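Local coordinates for extracellular solute-binding protein family 1 (Kribbella flavida, PDB 5IXP) that probably captures a solute outside the cell and hands it to an ABC transporter, at residues Ile113-Ile118 with Asn341-Val346; Trp257-Val262 with Lys337-Arg342; Asp74-Leu79 with Thr276-Ser281; Val2-Ala7 with Ser281-Glu286; Asp143-Phe148 with Trp201-Ala206. All coordinates share one frame; numbering follows the deposited sequence.

How the contacts relate
Contacts 1 and 2 both use helix 335-344, share Asn341 and Arg342, and have centres about 8 Å apart; their other segments lie on neighbouring strands of one sheet, 108-121 and 257-260. Contacts 3 and 4 form a second pair, with centres about 11 Å apart, meeting at Ser281 and at Pro284, which packs on Val77 and Val277. The pairs are well separated: the centres of contacts 2 and 4 are about 38 Å apart. Contact 5 joins two helices about 20 Å, centre to centre, from contact 1 and about 48 Å from contact 4. A formic acid molecule, probably from the crystallisation liquor, lies about 4 Å from the Phe339 side chain in contact 2.

Contact 1: residues Ile113-Ile118 with Asn341-Val346; sequences IGPEAI and NRANNV
Pro115 packs closely against Ala343 where strand 108-121 meets the last turn of helix 335-344. The proline CB presses on the helix backbone, 3.5 Å from Ala343 N. Beside it, Ile113 CD1 comes to 3.7 Å from Ala343 CB; its chain reaches the methyl from CG1, which sits in the crowded position between N and the carbonyl carbon (chi1 45°). One residue earlier on the helix, Arg342 lays its aliphatic part along the strand, with CD 3.1 Å from Glu116 O and 3.9 Å from Ala117 CB. The chain bends at chi2 (-67°) and again at chi3 (88°), so that Glu116 O ends up near the guanidinium plane, at its edge. This is a helix packed on a long strand of the central mixed sheet, in a protein whose family belongs to the periplasmic-binding-protein clan. A water bridges the two segments: it donates to Glu116 O at 2.8 Å and to Arg342 O at 3.0 Å, and accepts from Arg342 NH2 at 3.1 Å. Farther out, the guanidinium is positioned by Asp261, its salt-bridge partner, and by Gly266 O. The helix ends just beyond, where Asn345 leaves helical geometry and its ND2 donates to Asn341 O at 2.9 Å, while Phe310 covers Ile113, Pro115 and Ala343 alike.

Contact 2: residues Trp257-Val262 with Lys337-Arg342; sequences WDVADV and KIFVNR
Two polar bonds and a short apolar row tie the end of strand 257-260 to helix 335-344. In the salt bridge, Arg342 NE donates to Asp261 OD1 at 2.8 Å and almost straight (175°); OD1 lies in the guanidinium plane and is met nearly along its C-O axis, although the two flat groups are turned 63° apart. The second bond runs from Asn341 ND2 to the syn lone pair of Asp261 OD2, again 2.8 Å, with amide and carboxylate nearly coplanar (8°). Each carboxylate oxygen thus has its own donor, and Asp261, the centre of an inverse gamma turn, is fixed in rotation. The guanidinium is also covered on one face by Val262 CA, 3.8 Å above its centre. An alanine in place of Arg342 would remove the charged donor and would probably loosen the turn at Asp261. Apolar contact is lighter: Val259 CG1 and Ile338 CD1 meet tip to tip at 4.0 Å, and Val259 CG2 approaches Phe339 CZ at 4.3 Å. The strand itself pairs with strand 108-121, where Ala117 backs Val259, while Phe339 leans on Leu242 of helix 241-249 and Ile338 on Arg134 of helix 134-138.

Contact 3: residues Asp74-Leu79 with Thr276-Ser281; sequences DKFVDL and TVPTQS
Lys75 O is gripped twice: Thr279 N donates to it at 2.9 Å, nearly straight (177°) but from above the carbonyl plane, and a water donates to it at 2.8 Å while accepting from Gln280 N. The motif is a single beta bridge between two loops, Phe76 facing Pro278 as an antiparallel, non-hydrogen-bonded pair, with a type I beta turn starting at Pro278 and ending at Ser281. The other bond of the bridge runs from Val77 N to Val277 O at 2.8 Å, the donor lying almost along the C=O axis (172°). A second water links Val77 O to Val277 N, accepting from the latter. Val77 and Val277 lie side by side, CG2 of the first 3.7 Å from CG1 of the second. The Phe76 ring crosses Thr276 obliquely, its CE2 3.6 Å from OG1, a hydroxyl bonded to Glu59 O of strand 58-62. At the turn, Thr279 CG2 rests 3.6 Å from Phe76 C.

Contact 4: residues Val2-Ala7 with Ser281-Glu286; sequences VELTIA and STQPAE
One face of the Gln283 amide is covered by a methyl of Val2: CG1 stands 3.7 Å from CD, directly above it, so that OE1 and NE2 are about equally far from it. A water accepts from NE2 at 3.0 Å and from Glu3 N at 2.9 Å, tying the amide to the strand backbone. The bend at chi2 (-91°) turns the flat end of Gln283 beneath Val2, while its CB meets Leu4 CD2 at 3.9 Å, the two side chains crossing at about a right angle. Val2 CG1 also reaches Glu286 CG, at 3.7 Å, so the aliphatic part of the glutamate carries that contact. Leu4 CD1 completes the row 3.7 Å from Glu286 O. Replacing Gln283 by an alanine would take away the amide under Val2 and its water link, and would probably loosen the start of the helix against the strand. Gln283 holds the N-cap position, and its N donates to Ser281 OG at 3.1 Å in an ST turn; that hydroxyl also bonds Asp57. Strand 2-8, parallel to strands 28-34 and 58-62, with helix 284-294 packed on it through Leu290 and Leu294, makes up part of an alpha/beta lobe consistent with the periplasmic-binding-protein fold.

Contact 5: residues Asp143-Phe148 with Trp201-Ala206; sequences DWTSYF and WDQIVA
Gln203 reaches across with CG anti to its backbone N (chi1 -170°) and an extended chain beyond, while Thr145 OG1 and Phe148 CG both stand beside their own backbone N. The motif is a pair of helices, 144-157 and 195-209, whose segments 144-148 and 201-206 run nearly parallel, their axes approaching to 11.2 Å at an angle of 10°; at that spacing long side chains make the join. Gln203 NE2 donates to Thr145 OG1 at 3.0 Å, a bent bond (143°) with the hydroxyl close to the amide plane. The same NE2 lies in plane at the edge of the Phe148 ring. Gln203 CG approaches obliquely, 3.7 Å from Phe148 CD2, and Gln203 O lies over one face of the ring. Ile204 adds a looser contact, its CG1 4.3 Å from Phe148 CZ. Met174 of helix 167-175 touches both Gln203 and Ile204, and Phe164 covers Phe148, so the buried part of the join faces other parts of the protein. The first helix starts at Asp143, an N-cap whose side chain fixes the turn from which Thr145 projects: its OD1 accepts from Ser146 N at 2.8 Å and from Ser146 OG, also at 2.8 Å.

Contact 1: residues Ile113-Ile118 with Asn341-Val346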
# COMPACT_ATOMS: atom_id res chain seq x y z
N ILE A 113 -0.57 0.47 7.77
CA ILE A 113 -1.06 0.95 6.48
C ILE A 113 0.02 1.82 5.83
O ILE A 113 1.00 2.21 6.46
CB ILE A 113 -2.37 1.76 6.60
CG1 ILE A 113 -2.31 2.76 7.76
CG2 ILE A 113 -3.57 0.81 6.72
CD1 ILE A 113 -3.45 3.81 7.73
N GLY A 114 -0.20 2.15 4.56
CA GLY A 114 0.67 3.05 3.84
C GLY A 114 -0.10 4.22 3.26
O GLY A 114 -0.21 4.37 2.04
N PRO A 115 -0.65 5.08 4.12
CA PRO A 115 -1.40 6.24 3.61
C PRO A 115 -0.46 7.15 2.82
O PRO A 115 0.68 7.37 3.21
CB PRO A 115 -1.92 6.92 4.87
CG PRO A 115 -0.89 6.59 5.91
CD PRO A 115 -0.47 5.15 5.59
N GLU A 116 -0.95 7.65 1.69
CA GLU A 116 -0.09 8.27 0.71
C GLU A 116 -0.22 9.79 0.67
O GLU A 116 -1.33 10.33 0.74
CB GLU A 116 -0.38 7.73 -0.68
CG GLU A 116 -0.01 6.25 -0.81
CD GLU A 116 -0.33 5.72 -2.17
OE1 GLU A 116 -1.52 5.48 -2.46
OE2 GLU A 116 0.61 5.55 -2.96
N ALA A 117 0.92 10.45 0.53
CA ALA A 117 0.99 11.88 0.26
C ALA A 117 1.70 12.07 -1.07
O ALA A 117 1.97 11.11 -1.79
CB ALA A 117 1.70 12.60 1.41
N ILE A 118 2.01 13.32 -1.42
CA ILE A 118 2.90 13.61 -2.53
C ILE A 118 4.20 14.15 -1.95
O ILE A 118 4.21 15.21 -1.32
CB ILE A 118 2.30 14.60 -3.54
CG1 ILE A 118 1.01 14.06 -4.18
CG2 ILE A 118 3.32 14.91 -4.62
CD1 ILE A 118 1.19 12.75 -4.98
N ASN A 341 -3.82 12.77 8.53
CA ASN A 341 -4.74 13.33 7.55
C ASN A 341 -4.85 12.45 6.32
O ASN A 341 -5.95 12.22 5.80
CB ASN A 341 -4.31 14.74 7.15
CG ASN A 341 -4.47 15.74 8.27
OD1 ASN A 341 -5.23 15.52 9.21
ND2 ASN A 341 -3.78 16.88 8.15
N ARG A 342 -3.71 11.95 5.82
CA ARG A 342 -3.74 11.13 4.61
C ARG A 342 -4.49 9.83 4.85
O ARG A 342 -5.23 9.36 3.97
CB ARG A 342 -2.32 10.85 4.11
CG ARG A 342 -1.52 12.10 3.73
CD ARG A 342 -2.07 12.83 2.50
NE ARG A 342 -3.10 13.83 2.80
CZ ARG A 342 -4.33 13.82 2.30
NH1 ARG A 342 -5.19 14.78 2.62
NH2 ARG A 342 -4.72 12.85 1.47
N ALA A 343 -4.34 9.23 6.03
CA ALA A 343 -5.08 8.01 6.32
C ALA A 343 -6.57 8.28 6.43
O ALA A 343 -7.39 7.50 5.94
CB ALA A 343 -4.55 7.37 7.61
N ASN A 344 -6.94 9.39 7.07
CA ASN A 344 -8.35 9.72 7.27
C ASN A 344 -9.06 10.05 5.97
O ASN A 344 -10.30 10.04 5.93
CB ASN A 344 -8.50 10.88 8.25
CG ASN A 344 -8.35 10.45 9.69
OD1 ASN A 344 -8.64 9.32 10.03
ND2 ASN A 344 -7.89 11.37 10.55
N ASN A 345 -8.32 10.35 4.90
CA ASN A 345 -8.95 10.75 3.66
C ASN A 345 -8.88 9.67 2.58
O ASN A 345 -9.24 9.94 1.42
CB ASN A 345 -8.35 12.07 3.18
CG ASN A 345 -8.94 13.25 3.94
OD1 ASN A 345 -10.07 13.67 3.66
ND2 ASN A 345 -8.20 13.75 4.93
N VAL A 346 -8.45 8.47 2.95
CA VAL A 346 -8.53 7.34 2.04
C VAL A 346 -9.98 6.89 1.94
O VAL A 346 -10.69 6.80 2.94
CB VAL A 346 -7.63 6.19 2.51
CG1 VAL A 346 -7.86 4.93 1.67
CG2 VAL A 346 -6.17 6.59 2.46
O HOH W 1 -4.00 9.85 1.24

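Contact 2: residues Trp257-Val262 with Lys337-Arg342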
# COMPACT_ATOMS: atom_id res chain seq x y z
N TRP A 257 14.13 17.46 -0.33
CA TRP A 257 12.83 16.79 -0.33
C TRP A 257 11.89 17.40 0.70
O TRP A 257 12.31 17.89 1.76
CB TRP A 257 12.99 15.29 -0.04
CG TRP A 257 13.42 14.46 -1.22
CD1 TRP A 257 14.68 14.00 -1.49
CD2 TRP A 257 12.58 13.97 -2.27
NE1 TRP A 257 14.67 13.25 -2.65
CE2 TRP A 257 13.39 13.22 -3.15
CE3 TRP A 257 11.21 14.10 -2.57
CZ2 TRP A 257 12.89 12.60 -4.29
CZ3 TRP A 257 10.72 13.49 -3.70
CH2 TRP A 257 11.56 12.75 -4.55
N ASP A 258 10.60 17.37 0.37
CA ASP A 258 9.53 17.76 1.28
C ASP A 258 8.34 16.86 1.00
O ASP A 258 8.34 16.07 0.05
CB ASP A 258 9.16 19.24 1.13
CG ASP A 258 8.71 19.88 2.45
OD1 ASP A 258 8.10 19.17 3.30
OD2 ASP A 258 8.96 21.09 2.63
N VAL A 259 7.30 16.98 1.82
CA VAL A 259 6.09 16.21 1.58
C VAL A 259 4.90 17.13 1.80
O VAL A 259 4.85 17.91 2.76
CB VAL A 259 6.02 14.95 2.46
CG1 VAL A 259 6.10 15.30 3.91
CG2 VAL A 259 4.76 14.16 2.16
N ALA A 260 3.94 17.05 0.88
CA ALA A 260 2.74 17.87 0.87
C ALA A 260 1.55 17.06 1.37
O ALA A 260 1.39 15.89 1.01
CB ALA A 260 2.47 18.40 -0.54
N ASP A 261 0.72 17.69 2.19
CA ASP A 261 -0.43 17.03 2.81
C ASP A 261 -1.59 17.02 1.83
O ASP A 261 -2.57 17.77 1.94
CB ASP A 261 -0.80 17.75 4.10
CG ASP A 261 -1.90 17.04 4.89
OD1 ASP A 261 -2.41 15.99 4.46
OD2 ASP A 261 -2.26 17.56 5.96
N VAL A 262 -1.48 16.14 0.83
CA VAL A 262 -2.42 16.10 -0.28
C VAL A 262 -2.25 14.77 -0.98
O VAL A 262 -1.18 14.16 -0.92
CB VAL A 262 -2.19 17.28 -1.27
CG1 VAL A 262 -0.88 17.09 -2.02
CG2 VAL A 262 -3.35 17.41 -2.27
N LYS A 337 1.31 14.34 11.72
CA LYS A 337 0.03 14.96 11.43
C LYS A 337 -0.36 14.78 9.97
O LYS A 337 -1.53 14.54 9.66
CB LYS A 337 0.08 16.44 11.80
CG LYS A 337 0.21 16.68 13.30
CD LYS A 337 0.41 18.15 13.59
CE LYS A 337 0.42 18.41 15.08
NZ LYS A 337 0.66 19.86 15.32
N ILE A 338 0.61 14.87 9.06
CA ILE A 338 0.30 14.73 7.64
C ILE A 338 -0.29 13.36 7.36
O ILE A 338 -1.34 13.23 6.73
CB ILE A 338 1.56 14.99 6.79
CG1 ILE A 338 1.91 16.49 6.80
CG2 ILE A 338 1.34 14.50 5.36
CD1 ILE A 338 3.34 16.78 6.37
N PHE A 339 0.36 12.30 7.85
CA PHE A 339 -0.12 10.98 7.46
C PHE A 339 -1.35 10.54 8.25
O PHE A 339 -2.10 9.68 7.76
CB PHE A 339 1.04 9.98 7.54
CG PHE A 339 2.01 10.16 6.42
CD1 PHE A 339 1.68 9.73 5.14
CD2 PHE A 339 3.20 10.84 6.61
CE1 PHE A 339 2.56 9.93 4.08
CE2 PHE A 339 4.06 11.04 5.56
CZ PHE A 339 3.74 10.58 4.29
N VAL A 340 -1.64 11.15 9.40
CA VAL A 340 -2.97 11.01 9.99
C VAL A 340 -4.02 11.54 9.02
O VAL A 340 -5.01 10.87 8.71
CB VAL A 340 -3.05 11.71 11.35
CG1 VAL A 340 -4.50 11.87 11.78
CG2 VAL A 340 -2.28 10.91 12.40
N ASN A 341 -3.82 12.77 8.53
CA ASN A 341 -4.74 13.33 7.55
C ASN A 341 -4.85 12.45 6.32
O ASN A 341 -5.95 12.22 5.80
CB ASN A 341 -4.31 14.74 7.15
CG ASN A 341 -4.47 15.74 8.27
OD1 ASN A 341 -5.23 15.52 9.21
ND2 ASN A 341 -3.78 16.88 8.15
N ARG A 342 -3.71 11.95 5.82
CA ARG A 342 -3.74 11.13 4.61
C ARG A 342 -4.49 9.83 4.85
O ARG A 342 -5.23 9.36 3.97
CB ARG A 342 -2.32 10.85 4.11
CG ARG A 342 -1.52 12.10 3.73
CD ARG A 342 -2.07 12.83 2.50
NE ARG A 342 -3.10 13.83 2.80
CZ ARG A 342 -4.33 13.82 2.30
NH1 ARG A 342 -5.19 14.78 2.62
NH2 ARG A 342 -4.72 12.85 1.47

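Contact 3: residues Asp74-Leu79 with Thr276-Ser281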
# COMPACT_ATOMS: atom_id res chain seq x y z
N ASP A 74 -13.61 -19.83 3.32
CA ASP A 74 -14.02 -21.02 4.05
C ASP A 74 -12.87 -21.60 4.86
O ASP A 74 -13.10 -22.28 5.87
CB ASP A 74 -14.54 -22.09 3.09
CG ASP A 74 -16.00 -21.90 2.72
OD1 ASP A 74 -16.55 -20.80 2.98
OD2 ASP A 74 -16.60 -22.84 2.15
N LYS A 75 -11.63 -21.36 4.45
CA LYS A 75 -10.46 -21.93 5.10
C LYS A 75 -9.90 -21.03 6.19
O LYS A 75 -8.85 -21.35 6.77
CB LYS A 75 -9.40 -22.23 4.06
CG LYS A 75 -9.91 -23.19 3.02
CD LYS A 75 -8.81 -23.82 2.23
CE LYS A 75 -9.39 -24.71 1.15
NZ LYS A 75 -8.31 -25.38 0.40
N PHE A 76 -10.57 -19.92 6.50
CA PHE A 76 -10.12 -19.00 7.53
C PHE A 76 -11.22 -18.80 8.56
O PHE A 76 -12.41 -18.88 8.25
CB PHE A 76 -9.70 -17.66 6.93
CG PHE A 76 -8.46 -17.76 6.10
CD1 PHE A 76 -8.54 -18.11 4.77
CD2 PHE A 76 -7.22 -17.53 6.67
CE1 PHE A 76 -7.39 -18.22 4.00
CE2 PHE A 76 -6.07 -17.63 5.90
CZ PHE A 76 -6.16 -17.97 4.56
N VAL A 77 -10.80 -18.58 9.81
CA VAL A 77 -11.74 -18.23 10.86
C VAL A 77 -12.40 -16.90 10.52
O VAL A 77 -11.73 -15.92 10.19
CB VAL A 77 -11.02 -18.18 12.21
CG1 VAL A 77 -11.92 -17.56 13.27
CG2 VAL A 77 -10.57 -19.57 12.62
N ASP A 78 -13.73 -16.88 10.55
CA ASP A 78 -14.47 -15.63 10.56
C ASP A 78 -14.29 -15.00 11.93
O ASP A 78 -14.81 -15.51 12.93
CB ASP A 78 -15.94 -15.89 10.24
CG ASP A 78 -16.78 -14.62 10.21
OD1 ASP A 78 -16.22 -13.51 10.33
OD2 ASP A 78 -18.02 -14.74 10.06
N LEU A 79 -13.51 -13.91 12.01
CA LEU A 79 -13.21 -13.32 13.30
C LEU A 79 -14.45 -12.73 13.97
O LEU A 79 -14.42 -12.45 15.17
CB LEU A 79 -12.10 -12.27 13.15
CG LEU A 79 -10.79 -12.89 12.60
CD1 LEU A 79 -9.79 -11.82 12.15
CD2 LEU A 79 -10.14 -13.82 13.62
N THR A 276 -4.33 -13.15 10.19
CA THR A 276 -5.43 -14.06 9.91
C THR A 276 -5.26 -15.33 10.73
O THR A 276 -4.16 -15.64 11.21
CB THR A 276 -5.51 -14.44 8.42
OG1 THR A 276 -4.40 -15.29 8.07
CG2 THR A 276 -5.51 -13.19 7.54
N VAL A 277 -6.35 -16.08 10.88
CA VAL A 277 -6.33 -17.32 11.66
C VAL A 277 -6.90 -18.43 10.78
O VAL A 277 -8.13 -18.50 10.60
CB VAL A 277 -7.11 -17.19 12.97
CG1 VAL A 277 -7.16 -18.55 13.71
CG2 VAL A 277 -6.50 -16.08 13.87
N PRO A 278 -6.07 -19.30 10.23
CA PRO A 278 -6.59 -20.41 9.41
C PRO A 278 -7.46 -21.35 10.22
O PRO A 278 -7.27 -21.51 11.44
CB PRO A 278 -5.32 -21.13 8.92
CG PRO A 278 -4.23 -20.17 9.10
CD PRO A 278 -4.60 -19.30 10.29
N THR A 279 -8.42 -22.00 9.55
CA THR A 279 -9.19 -23.03 10.24
C THR A 279 -8.33 -24.22 10.64
O THR A 279 -8.76 -25.03 11.46
CB THR A 279 -10.38 -23.50 9.40
OG1 THR A 279 -9.92 -23.97 8.12
CG2 THR A 279 -11.40 -22.37 9.21
N GLN A 280 -7.12 -24.34 10.07
CA GLN A 280 -6.19 -25.37 10.50
C GLN A 280 -5.84 -25.24 11.97
O GLN A 280 -5.45 -26.23 12.61
CB GLN A 280 -4.90 -25.29 9.69
CG GLN A 280 -4.88 -26.12 8.46
CD GLN A 280 -3.54 -26.05 7.78
OE1 GLN A 280 -2.48 -26.18 8.42
NE2 GLN A 280 -3.56 -25.84 6.47
N SER A 281 -5.93 -24.04 12.52
CA SER A 281 -5.51 -23.84 13.91
C SER A 281 -6.38 -24.65 14.85
O SER A 281 -7.62 -24.64 14.75
CB SER A 281 -5.57 -22.36 14.29
OG SER A 281 -5.26 -22.21 15.67
O HOH W 2 -7.07 -23.52 7.08
O HOH W 3 -9.02 -15.43 9.84

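Contact 4: residues Val2-Ala7 with Ser281-Glu286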
# COMPACT_ATOMS: atom_id res chain seq x y z
N VAL A 2 -1.24 -23.34 26.17
CA VAL A 2 -1.63 -23.04 24.80
C VAL A 2 -0.37 -22.68 24.04
O VAL A 2 0.35 -21.75 24.42
CB VAL A 2 -2.64 -21.88 24.78
CG1 VAL A 2 -3.04 -21.52 23.35
CG2 VAL A 2 -3.87 -22.23 25.61
N GLU A 3 -0.07 -23.42 22.97
CA GLU A 3 1.09 -23.09 22.15
C GLU A 3 0.61 -22.52 20.83
O GLU A 3 -0.13 -23.18 20.10
CB GLU A 3 2.00 -24.30 21.95
CG GLU A 3 2.37 -24.95 23.29
CD GLU A 3 3.49 -25.97 23.20
OE1 GLU A 3 4.33 -25.95 24.13
OE2 GLU A 3 3.54 -26.76 22.25
N LEU A 4 1.01 -21.29 20.54
CA LEU A 4 0.62 -20.59 19.33
C LEU A 4 1.85 -20.29 18.49
O LEU A 4 2.88 -19.86 19.01
CB LEU A 4 -0.07 -19.26 19.65
CG LEU A 4 -1.40 -19.35 20.41
CD1 LEU A 4 -1.92 -17.95 20.74
CD2 LEU A 4 -2.41 -20.13 19.58
N THR A 5 1.74 -20.52 17.18
CA THR A 5 2.73 -20.06 16.22
C THR A 5 2.15 -18.88 15.46
O THR A 5 0.95 -18.85 15.18
CB THR A 5 3.12 -21.16 15.23
OG1 THR A 5 1.94 -21.83 14.76
CG2 THR A 5 4.06 -22.16 15.88
N ILE A 6 3.00 -17.91 15.16
CA ILE A 6 2.62 -16.79 14.32
C ILE A 6 3.69 -16.63 13.25
O ILE A 6 4.88 -16.59 13.56
CB ILE A 6 2.43 -15.49 15.14
CG1 ILE A 6 2.19 -14.31 14.20
CG2 ILE A 6 3.62 -15.21 16.09
CD1 ILE A 6 1.68 -13.04 14.92
N ALA A 7 3.26 -16.58 11.98
CA ALA A 7 4.17 -16.47 10.86
C ALA A 7 4.13 -15.04 10.34
O ALA A 7 3.07 -14.56 9.92
CB ALA A 7 3.80 -17.45 9.74
N SER A 281 -5.93 -24.04 12.52
CA SER A 281 -5.51 -23.84 13.91
C SER A 281 -6.38 -24.65 14.85
O SER A 281 -7.62 -24.64 14.75
CB SER A 281 -5.57 -22.36 14.29
OG SER A 281 -5.26 -22.21 15.67
N THR A 282 -5.74 -25.36 15.77
CA THR A 282 -6.46 -26.07 16.82
C THR A 282 -6.78 -25.17 18.01
O THR A 282 -7.43 -25.63 18.96
CB THR A 282 -5.65 -27.27 17.32
OG1 THR A 282 -4.43 -26.82 17.91
CG2 THR A 282 -5.34 -28.22 16.16
N GLN A 283 -6.34 -23.91 17.99
CA GLN A 283 -6.63 -22.95 19.06
C GLN A 283 -7.19 -21.65 18.48
O GLN A 283 -6.63 -20.58 18.69
CB GLN A 283 -5.37 -22.66 19.87
CG GLN A 283 -4.69 -23.86 20.49
CD GLN A 283 -5.19 -24.15 21.88
OE1 GLN A 283 -6.18 -23.57 22.33
NE2 GLN A 283 -4.51 -25.05 22.56
N PRO A 284 -8.31 -21.71 17.74
CA PRO A 284 -8.76 -20.49 17.06
C PRO A 284 -9.14 -19.37 18.00
O PRO A 284 -8.90 -18.20 17.68
CB PRO A 284 -9.96 -20.98 16.23
CG PRO A 284 -10.41 -22.25 16.91
CD PRO A 284 -9.17 -22.88 17.43
N ALA A 285 -9.69 -19.67 19.18
CA ALA A 285 -10.08 -18.59 20.08
C ALA A 285 -8.86 -17.91 20.68
O ALA A 285 -8.81 -16.67 20.76
CB ALA A 285 -11.00 -19.13 21.18
N GLU A 286 -7.85 -18.68 21.10
CA GLU A 286 -6.63 -18.08 21.63
C GLU A 286 -5.86 -17.36 20.53
O GLU A 286 -5.25 -16.31 20.79
CB GLU A 286 -5.75 -19.14 22.28
CG GLU A 286 -6.35 -19.78 23.52
CD GLU A 286 -6.33 -18.88 24.74
OE1 GLU A 286 -5.64 -17.84 24.75
OE2 GLU A 286 -7.01 -19.22 25.71
O HOH W 4 -1.60 -25.69 22.12

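Contact 5: residues Asp143-Phe148 with Trp201-Ala206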
# COMPACT_ATOMS: atom_id res chain seq x y z
N ASP A 143 -6.51 16.95 -7.79
CA ASP A 143 -6.94 15.84 -8.63
C ASP A 143 -5.83 15.53 -9.63
O ASP A 143 -4.86 16.27 -9.76
CB ASP A 143 -8.25 16.16 -9.35
CG ASP A 143 -8.23 17.51 -10.02
OD1 ASP A 143 -7.29 17.80 -10.78
OD2 ASP A 143 -9.16 18.30 -9.79
N TRP A 144 -5.99 14.41 -10.34
CA TRP A 144 -4.91 13.96 -11.21
C TRP A 144 -4.74 14.89 -12.40
O TRP A 144 -3.61 15.13 -12.86
CB TRP A 144 -5.16 12.51 -11.66
CG TRP A 144 -4.99 11.58 -10.50
CD1 TRP A 144 -5.98 10.97 -9.77
CD2 TRP A 144 -3.75 11.21 -9.90
NE1 TRP A 144 -5.42 10.22 -8.76
CE2 TRP A 144 -4.05 10.36 -8.81
CE3 TRP A 144 -2.41 11.52 -10.16
CZ2 TRP A 144 -3.06 9.80 -8.00
CZ3 TRP A 144 -1.43 10.97 -9.36
CH2 TRP A 144 -1.75 10.11 -8.29
N THR A 145 -5.83 15.45 -12.91
CA THR A 145 -5.71 16.41 -14.01
C THR A 145 -4.83 17.58 -13.60
O THR A 145 -3.93 17.99 -14.35
CB THR A 145 -7.10 16.88 -14.43
OG1 THR A 145 -7.84 15.76 -14.93
CG2 THR A 145 -7.00 17.92 -15.54
N SER A 146 -5.04 18.12 -12.40
CA SER A 146 -4.19 19.21 -11.90
C SER A 146 -2.76 18.75 -11.67
O SER A 146 -1.81 19.51 -11.90
CB SER A 146 -4.78 19.78 -10.61
OG SER A 146 -6.09 20.29 -10.84
N TYR A 147 -2.58 17.52 -11.18
CA TYR A 147 -1.23 16.97 -11.00
C TYR A 147 -0.47 16.93 -12.33
O TYR A 147 0.69 17.38 -12.41
CB TYR A 147 -1.34 15.58 -10.38
CG TYR A 147 -0.04 14.83 -10.22
CD1 TYR A 147 0.83 15.11 -9.16
CD2 TYR A 147 0.31 13.84 -11.11
CE1 TYR A 147 2.03 14.41 -9.00
CE2 TYR A 147 1.50 13.12 -10.97
CZ TYR A 147 2.35 13.41 -9.92
OH TYR A 147 3.50 12.70 -9.80
N PHE A 148 -1.10 16.42 -13.39
CA PHE A 148 -0.41 16.36 -14.68
C PHE A 148 -0.24 17.75 -15.29
O PHE A 148 0.78 18.02 -15.93
CB PHE A 148 -1.17 15.43 -15.63
CG PHE A 148 -1.18 13.98 -15.17
CD1 PHE A 148 0.00 13.32 -14.86
CD2 PHE A 148 -2.38 13.30 -15.03
CE1 PHE A 148 -0.01 11.99 -14.42
CE2 PHE A 148 -2.41 11.97 -14.59
CZ PHE A 148 -1.22 11.31 -14.29
N TRP A 201 -5.85 4.97 -18.23
CA TRP A 201 -4.78 4.62 -19.16
C TRP A 201 -4.45 5.79 -20.08
O TRP A 201 -3.29 6.20 -20.21
CB TRP A 201 -5.20 3.39 -19.96
CG TRP A 201 -4.29 2.97 -21.10
CD1 TRP A 201 -4.29 3.48 -22.38
CD2 TRP A 201 -3.31 1.93 -21.07
NE1 TRP A 201 -3.34 2.83 -23.14
CE2 TRP A 201 -2.73 1.87 -22.37
CE3 TRP A 201 -2.85 1.05 -20.09
CZ2 TRP A 201 -1.71 0.96 -22.69
CZ3 TRP A 201 -1.84 0.15 -20.41
CH2 TRP A 201 -1.28 0.11 -21.70
N ASP A 202 -5.48 6.37 -20.72
CA ASP A 202 -5.23 7.44 -21.68
C ASP A 202 -4.54 8.63 -21.03
O ASP A 202 -3.63 9.23 -21.62
CB ASP A 202 -6.54 7.89 -22.33
CG ASP A 202 -7.07 6.89 -23.32
OD1 ASP A 202 -6.30 6.02 -23.77
OD2 ASP A 202 -8.26 6.98 -23.67
N GLN A 203 -4.95 8.98 -19.80
CA GLN A 203 -4.38 10.15 -19.15
C GLN A 203 -2.91 9.93 -18.78
O GLN A 203 -2.09 10.85 -18.92
CB GLN A 203 -5.21 10.51 -17.92
CG GLN A 203 -4.87 11.85 -17.31
CD GLN A 203 -5.92 12.30 -16.30
OE1 GLN A 203 -6.63 11.48 -15.71
NE2 GLN A 203 -6.04 13.62 -16.10
N ILE A 204 -2.56 8.73 -18.32
CA ILE A 204 -1.16 8.46 -18.01
C ILE A 204 -0.33 8.36 -19.28
O ILE A 204 0.80 8.85 -19.34
CB ILE A 204 -1.03 7.18 -17.17
CG1 ILE A 204 -1.79 7.36 -15.87
CG2 ILE A 204 0.44 6.86 -16.88
CD1 ILE A 204 -1.84 6.10 -15.04
N VAL A 205 -0.87 7.71 -20.32
CA VAL A 205 -0.15 7.65 -21.59
C VAL A 205 0.11 9.06 -22.11
O VAL A 205 1.22 9.37 -22.57
CB VAL A 205 -0.92 6.79 -22.61
CG1 VAL A 205 -0.33 6.97 -24.00
CG2 VAL A 205 -0.87 5.31 -22.19
N ALA A 206 -0.89 9.94 -22.03
CA ALA A 206 -0.68 11.30 -22.49
C ALA A 206 0.43 11.98 -21.69
O ALA A 206 1.24 12.73 -22.25
CB ALA A 206 -1.98 12.10 -22.41